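Local coordinates for protein inositol-3-phosphate synthase (Caenorhabditis elegans, PDB 1VKO) that binds NAD in a Rossmann-type domain as a four-chain enzyme of the inositol-3-phosphate synthase family, at residues V38-H49 / P61-L72. Residues are numbered along the deposited sequence; the frame is centred on the assembly and turned at random.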
loop_
_atom_site.group_PDB
_atom_site.type_symbol
_atom_site.label_atom_id
_atom_site.label_comp_id
_atom_site.label_asym_id
_atom_site.label_seq_id
_atom_site.Cartn_x
_atom_site.Cartn_y
_atom_site.Cartn_z
ATOM N N VAL A 38 -48.486 -14.821 -16.414
ATOM C CA VAL A 38 -48.090 -13.704 -15.578
ATOM C C VAL A 38 -48.376 -14.116 -14.137
ATOM O O VAL A 38 -49.192 -15.006 -13.900
ATOM C CB VAL A 38 -48.760 -12.325 -15.969
ATOM C CG1 VAL A 38 -49.286 -12.338 -17.395
ATOM C CG2 VAL A 38 -49.836 -11.906 -14.986
ATOM N N LEU A 39 -47.677 -13.491 -13.193
ATOM C CA LEU A 39 -47.815 -13.786 -11.775
ATOM C C LEU A 39 -48.278 -12.542 -11.023
ATOM O O LEU A 39 -47.608 -11.504 -11.031
ATOM C CB LEU A 39 -46.473 -14.261 -11.213
ATOM C CG LEU A 39 -46.459 -14.821 -9.791
ATOM C CD1 LEU A 39 -46.511 -16.328 -9.836
ATOM C CD2 LEU A 39 -45.229 -14.367 -9.060
ATOM N N GLU A 40 -49.423 -12.656 -10.364
ATOM C CA GLU A 40 -49.945 -11.559 -9.556
ATOM C C GLU A 40 -49.527 -11.705 -8.108
ATOM O O GLU A 40 -49.596 -12.796 -7.532
ATOM C CB GLU A 40 -51.466 -11.453 -9.646
ATOM C CG GLU A 40 -51.998 -10.071 -9.271
ATOM C CD GLU A 40 -53.197 -10.114 -8.327
ATOM O OE1 GLU A 40 -54.199 -10.835 -8.616
ATOM O OE2 GLU A 40 -53.129 -9.405 -7.290
ATOM N N SER A 41 -49.103 -10.596 -7.519
ATOM C CA SER A 41 -48.443 -10.657 -6.234
ATOM C C SER A 41 -48.776 -9.441 -5.381
ATOM O O SER A 41 -48.388 -8.321 -5.702
ATOM C CB SER A 41 -46.933 -10.764 -6.455
ATOM O OG SER A 41 -46.272 -11.098 -5.256
ATOM N N ARG A 42 -49.502 -9.665 -4.296
ATOM C CA ARG A 42 -49.905 -8.571 -3.416
ATOM C C ARG A 42 -48.864 -8.444 -2.329
ATOM O O ARG A 42 -48.540 -9.420 -1.664
ATOM C CB ARG A 42 -51.335 -8.785 -2.858
ATOM C CG ARG A 42 -51.665 -8.122 -1.495
ATOM C CD ARG A 42 -53.073 -8.447 -0.957
ATOM N NE ARG A 42 -53.617 -9.733 -1.444
ATOM C CZ ARG A 42 -54.445 -9.883 -2.497
ATOM N NH1 ARG A 42 -54.850 -8.829 -3.198
ATOM N NH2 ARG A 42 -54.872 -11.089 -2.854
ATOM N N PHE A 43 -48.326 -7.238 -2.186
ATOM C CA PHE A 43 -47.302 -6.932 -1.192
ATOM C C PHE A 43 -47.782 -5.781 -0.314
ATOM O O PHE A 43 -48.210 -4.762 -0.829
ATOM C CB PHE A 43 -46.001 -6.571 -1.911
ATOM C CG PHE A 43 -44.937 -5.988 -1.016
ATOM C CD1 PHE A 43 -44.329 -6.762 -0.025
ATOM C CD2 PHE A 43 -44.537 -4.662 -1.174
ATOM C CE1 PHE A 43 -43.341 -6.215 0.803
ATOM C CE2 PHE A 43 -43.565 -4.112 -0.351
ATOM C CZ PHE A 43 -42.964 -4.899 0.637
ATOM N N THR A 44 -47.740 -5.956 1.003
ATOM C CA THR A 44 -48.099 -4.904 1.946
ATOM C C THR A 44 -46.842 -4.137 2.348
ATOM O O THR A 44 -45.987 -4.673 3.051
ATOM C CB THR A 44 -48.807 -5.534 3.167
ATOM O OG1 THR A 44 -50.130 -5.979 2.789
ATOM C CG2 THR A 44 -49.055 -4.508 4.261
ATOM N N TYR A 45 -46.720 -2.890 1.876
ATOM C CA TYR A 45 -45.510 -2.063 2.081
ATOM C C TYR A 45 -45.515 -1.231 3.388
ATOM O O TYR A 45 -46.405 -0.409 3.622
ATOM C CB TYR A 45 -45.261 -1.185 0.837
ATOM C CG TYR A 45 -44.100 -0.199 0.936
ATOM C CD1 TYR A 45 -42.783 -0.653 1.099
ATOM C CD2 TYR A 45 -44.319 1.183 0.853
ATOM C CE1 TYR A 45 -41.713 0.239 1.194
ATOM C CE2 TYR A 45 -43.243 2.100 0.939
ATOM C CZ TYR A 45 -41.948 1.606 1.105
ATOM O OH TYR A 45 -40.881 2.453 1.181
ATOM N N ARG A 46 -44.519 -1.447 4.241
ATOM C CA ARG A 46 -44.444 -0.731 5.514
ATOM C C ARG A 46 -43.702 0.583 5.386
ATOM O O ARG A 46 -42.500 0.590 5.175
ATOM C CB ARG A 46 -43.738 -1.579 6.577
ATOM C CG ARG A 46 -44.362 -2.939 6.899
ATOM C CD ARG A 46 -43.880 -3.440 8.244
ATOM N NE ARG A 46 -43.950 -4.879 8.444
ATOM C CZ ARG A 46 -42.914 -5.715 8.339
ATOM N NH1 ARG A 46 -41.699 -5.282 7.987
ATOM N NH2 ARG A 46 -43.107 -7.007 8.563
ATOM N N LYS A 47 -44.407 1.698 5.542
ATOM C CA LYS A 47 -43.796 3.032 5.372
ATOM C C LYS A 47 -44.112 3.930 6.545
ATOM O O LYS A 47 -45.254 3.993 6.990
ATOM C CB LYS A 47 -44.259 3.704 4.070
ATOM C CG LYS A 47 -43.732 5.117 3.894
ATOM C CD LYS A 47 -44.013 5.702 2.528
ATOM C CE LYS A 47 -44.053 7.242 2.572
ATOM N NZ LYS A 47 -42.815 7.932 3.076
ATOM N N ASN A 48 -43.095 4.603 7.056
ATOM C CA ASN A 48 -43.290 5.590 8.089
ATOM C C ASN A 48 -43.700 6.934 7.499
ATOM O O ASN A 48 -43.216 7.322 6.455
ATOM C CB ASN A 48 -42.008 5.754 8.908
ATOM C CG ASN A 48 -41.787 4.625 9.868
ATOM O OD1 ASN A 48 -42.748 4.049 10.390
ATOM N ND2 ASN A 48 -40.513 4.297 10.125
ATOM N N HIS A 49 -44.604 7.630 8.170
ATOM C CA HIS A 49 -44.999 8.956 7.758
ATOM C C HIS A 49 -44.710 9.908 8.914
ATOM O O HIS A 49 -44.860 9.535 10.072
ATOM C CB HIS A 49 -46.485 8.962 7.406
ATOM C CG HIS A 49 -46.822 8.157 6.187
ATOM N ND1 HIS A 49 -47.110 8.739 4.971
ATOM C CD2 HIS A 49 -46.903 6.819 5.995
ATOM C CE1 HIS A 49 -47.371 7.792 4.085
ATOM N NE2 HIS A 49 -47.265 6.619 4.683
ATOM N N PRO A 61 -46.374 4.773 11.472
ATOM C CA PRO A 61 -46.264 3.635 10.553
ATOM C C PRO A 61 -47.598 3.290 9.867
ATOM O O PRO A 61 -48.607 3.071 10.554
ATOM C CB PRO A 61 -45.809 2.486 11.470
ATOM C CG PRO A 61 -46.277 2.877 12.847
ATOM C CD PRO A 61 -46.236 4.365 12.887
ATOM N N LYS A 62 -47.596 3.238 8.536
ATOM C CA LYS A 62 -48.790 2.897 7.763
ATOM C C LYS A 62 -48.487 1.761 6.776
ATOM O O LYS A 62 -47.333 1.440 6.533
ATOM C CB LYS A 62 -49.340 4.162 7.044
ATOM C CG LYS A 62 -49.539 5.403 7.980
ATOM C CD LYS A 62 -50.179 6.627 7.302
ATOM C CE LYS A 62 -50.532 7.720 8.339
ATOM N NZ LYS A 62 -50.975 9.051 7.794
ATOM N N GLU A 63 -49.520 1.140 6.209
ATOM C CA GLU A 63 -49.316 0.047 5.249
ATOM C C GLU A 63 -49.913 0.364 3.894
ATOM O O GLU A 63 -50.980 0.963 3.819
ATOM C CB GLU A 63 -49.899 -1.277 5.743
ATOM C CG GLU A 63 -49.853 -1.511 7.248
ATOM C CD GLU A 63 -49.898 -2.987 7.598
ATOM O OE1 GLU A 63 -48.814 -3.618 7.560
ATOM O OE2 GLU A 63 -50.997 -3.515 7.904
ATOM N N HIS A 64 -49.232 -0.073 2.830
ATOM C CA HIS A 64 -49.631 0.229 1.442
ATOM C C HIS A 64 -49.664 -1.040 0.569
ATOM O O HIS A 64 -48.625 -1.574 0.167
ATOM C CB HIS A 64 -48.685 1.274 0.830
ATOM C CG HIS A 64 -48.635 2.573 1.579
ATOM N ND1 HIS A 64 -47.956 2.723 2.769
ATOM C CD2 HIS A 64 -49.157 3.786 1.292
ATOM C CE1 HIS A 64 -48.073 3.970 3.191
ATOM N NE2 HIS A 64 -48.799 4.637 2.313
ATOM N N ASP A 65 -50.856 -1.537 0.271
ATOM C CA ASP A 65 -50.929 -2.791 -0.459
ATOM C C ASP A 65 -50.590 -2.556 -1.920
ATOM O O ASP A 65 -51.258 -1.788 -2.604
ATOM C CB ASP A 65 -52.301 -3.445 -0.286
ATOM C CG ASP A 65 -52.585 -3.820 1.167
ATOM O OD1 ASP A 65 -51.737 -3.504 2.026
ATOM O OD2 ASP A 65 -53.624 -4.418 1.546
ATOM N N TYR A 66 -49.516 -3.179 -2.382
ATOM C CA TYR A 66 -49.168 -3.131 -3.793
ATOM C C TYR A 66 -49.702 -4.399 -4.446
ATOM O O TYR A 66 -49.665 -5.455 -3.834
ATOM C CB TYR A 66 -47.644 -3.041 -3.965
ATOM C CG TYR A 66 -47.072 -1.639 -3.941
ATOM C CD1 TYR A 66 -46.659 -1.057 -2.751
ATOM C CD2 TYR A 66 -46.944 -0.893 -5.109
ATOM C CE1 TYR A 66 -46.130 0.241 -2.717
ATOM C CE2 TYR A 66 -46.410 0.411 -5.085
ATOM C CZ TYR A 66 -46.006 0.964 -3.883
ATOM O OH TYR A 66 -45.471 2.243 -3.834
ATOM N N SER A 67 -50.220 -4.309 -5.666
ATOM C CA SER A 67 -50.585 -5.516 -6.390
ATOM C C SER A 67 -49.723 -5.597 -7.630
ATOM O O SER A 67 -49.882 -4.791 -8.525
ATOM C CB SER A 67 -52.077 -5.518 -6.748
ATOM O OG SER A 67 -52.460 -6.785 -7.260
ATOM N N PHE A 68 -48.780 -6.534 -7.673
ATOM C CA PHE A 68 -47.839 -6.616 -8.798
ATOM C C PHE A 68 -48.311 -7.640 -9.802
ATOM O O PHE A 68 -48.879 -8.670 -9.430
ATOM C CB PHE A 68 -46.411 -7.009 -8.357
ATOM C CG PHE A 68 -45.816 -6.111 -7.305
ATOM C CD1 PHE A 68 -45.437 -4.820 -7.602
ATOM C CD2 PHE A 68 -45.640 -6.568 -6.019
ATOM C CE1 PHE A 68 -44.900 -3.981 -6.612
ATOM C CE2 PHE A 68 -45.084 -5.739 -5.028
ATOM C CZ PHE A 68 -44.719 -4.455 -5.324
ATOM N N LYS A 69 -48.046 -7.378 -11.074
ATOM C CA LYS A 69 -48.128 -8.432 -12.064
ATOM C C LYS A 69 -46.770 -8.509 -12.700
ATOM O O LYS A 69 -46.203 -7.467 -13.027
ATOM C CB LYS A 69 -49.207 -8.162 -13.137
ATOM C CG LYS A 69 -50.635 -8.622 -12.806
ATOM C CD LYS A 69 -51.531 -8.429 -14.057
ATOM C CE LYS A 69 -52.966 -8.996 -13.916
ATOM N NZ LYS A 69 -53.861 -8.150 -13.075
ATOM N N THR A 70 -46.264 -9.734 -12.874
ATOM C CA THR A 70 -44.974 -9.966 -13.508
ATOM C C THR A 70 -45.064 -10.968 -14.624
ATOM O O THR A 70 -45.270 -12.147 -14.360
ATOM C CB THR A 70 -43.942 -10.495 -12.484
ATOM O OG1 THR A 70 -43.775 -9.545 -11.428
ATOM C CG2 THR A 70 -42.549 -10.567 -13.125
ATOM N N VAL A 71 -44.867 -10.540 -15.869
ATOM C CA VAL A 71 -44.795 -11.524 -16.943
ATOM C C VAL A 71 -43.626 -12.470 -16.650
ATOM O O VAL A 71 -42.521 -12.029 -16.324
ATOM C CB VAL A 71 -44.715 -10.889 -18.351
ATOM C CG1 VAL A 71 -44.640 -11.983 -19.446
ATOM C CG2 VAL A 71 -45.930 -9.978 -18.603
ATOM N N LEU A 72 -43.883 -13.772 -16.695
ATOM C CA LEU A 72 -42.873 -14.743 -16.271
ATOM C C LEU A 72 -41.939 -15.214 -17.379
ATOM O O LEU A 72 -40.850 -15.699 -17.088
ATOM C CB LEU A 72 -43.516 -15.961 -15.601
ATOM C CG LEU A 72 -44.124 -15.841 -14.202
ATOM C CD1 LEU A 72 -44.700 -17.179 -13.790
ATOM C CD2 LEU A 72 -43.124 -15.384 -13.165
HETATM O O HOH W 1 -45.456 -10.269 -9.587
#
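Phe43 lies side by side with Phe68, its CB 3.4 Å from CE2 at the rim of the Phe68 ring. With CG of Phe43 anti to its backbone N (chi1 169°) and CG of Phe68 beside its own N, the Phe68 ring edge reaches the Phe43 CB. Two residues on, Tyr45 meets Tyr66 in the same diagonal way, its CB 3.9 Å from Tyr66 CD1 at the ring edge. Both phenylalanines touch Ala511 of helix 498-513, while the Tyr66 hydroxyl bonds to Thr527 of the second subunit. Nearer the hairpin's turn, the Lys62 chain crosses His49 at about a right angle and lays CD over one ring face, a CH-pi contact with CD 3.9 Å from the ring centroid. On the other sheet face Thr44 OG1 donates to Asp65 OD1 at 3.0 Å, arriving from above the carboxylate plane; OD2 of Asp65 pairs with Lys533 of the second subunit. Glu40 OE2 lies 2.7 Å from Ser67 OG; the serine hydroxyl is hydrogen-bonded to Tyr469 OH. A water joins Leu39 O to Thr70 OG1. Paired backbone bonds, among them Phe68 N to Ser41 O at 2.7 Å, run from Leu39-Thr70 to Lys47-Lys62. This regular register, with strands 153° apart in direction, marks a long, twisted antiparallel beta hairpin whose two strands lie within a five-stranded sheet and reach onto a neighbouring subunit.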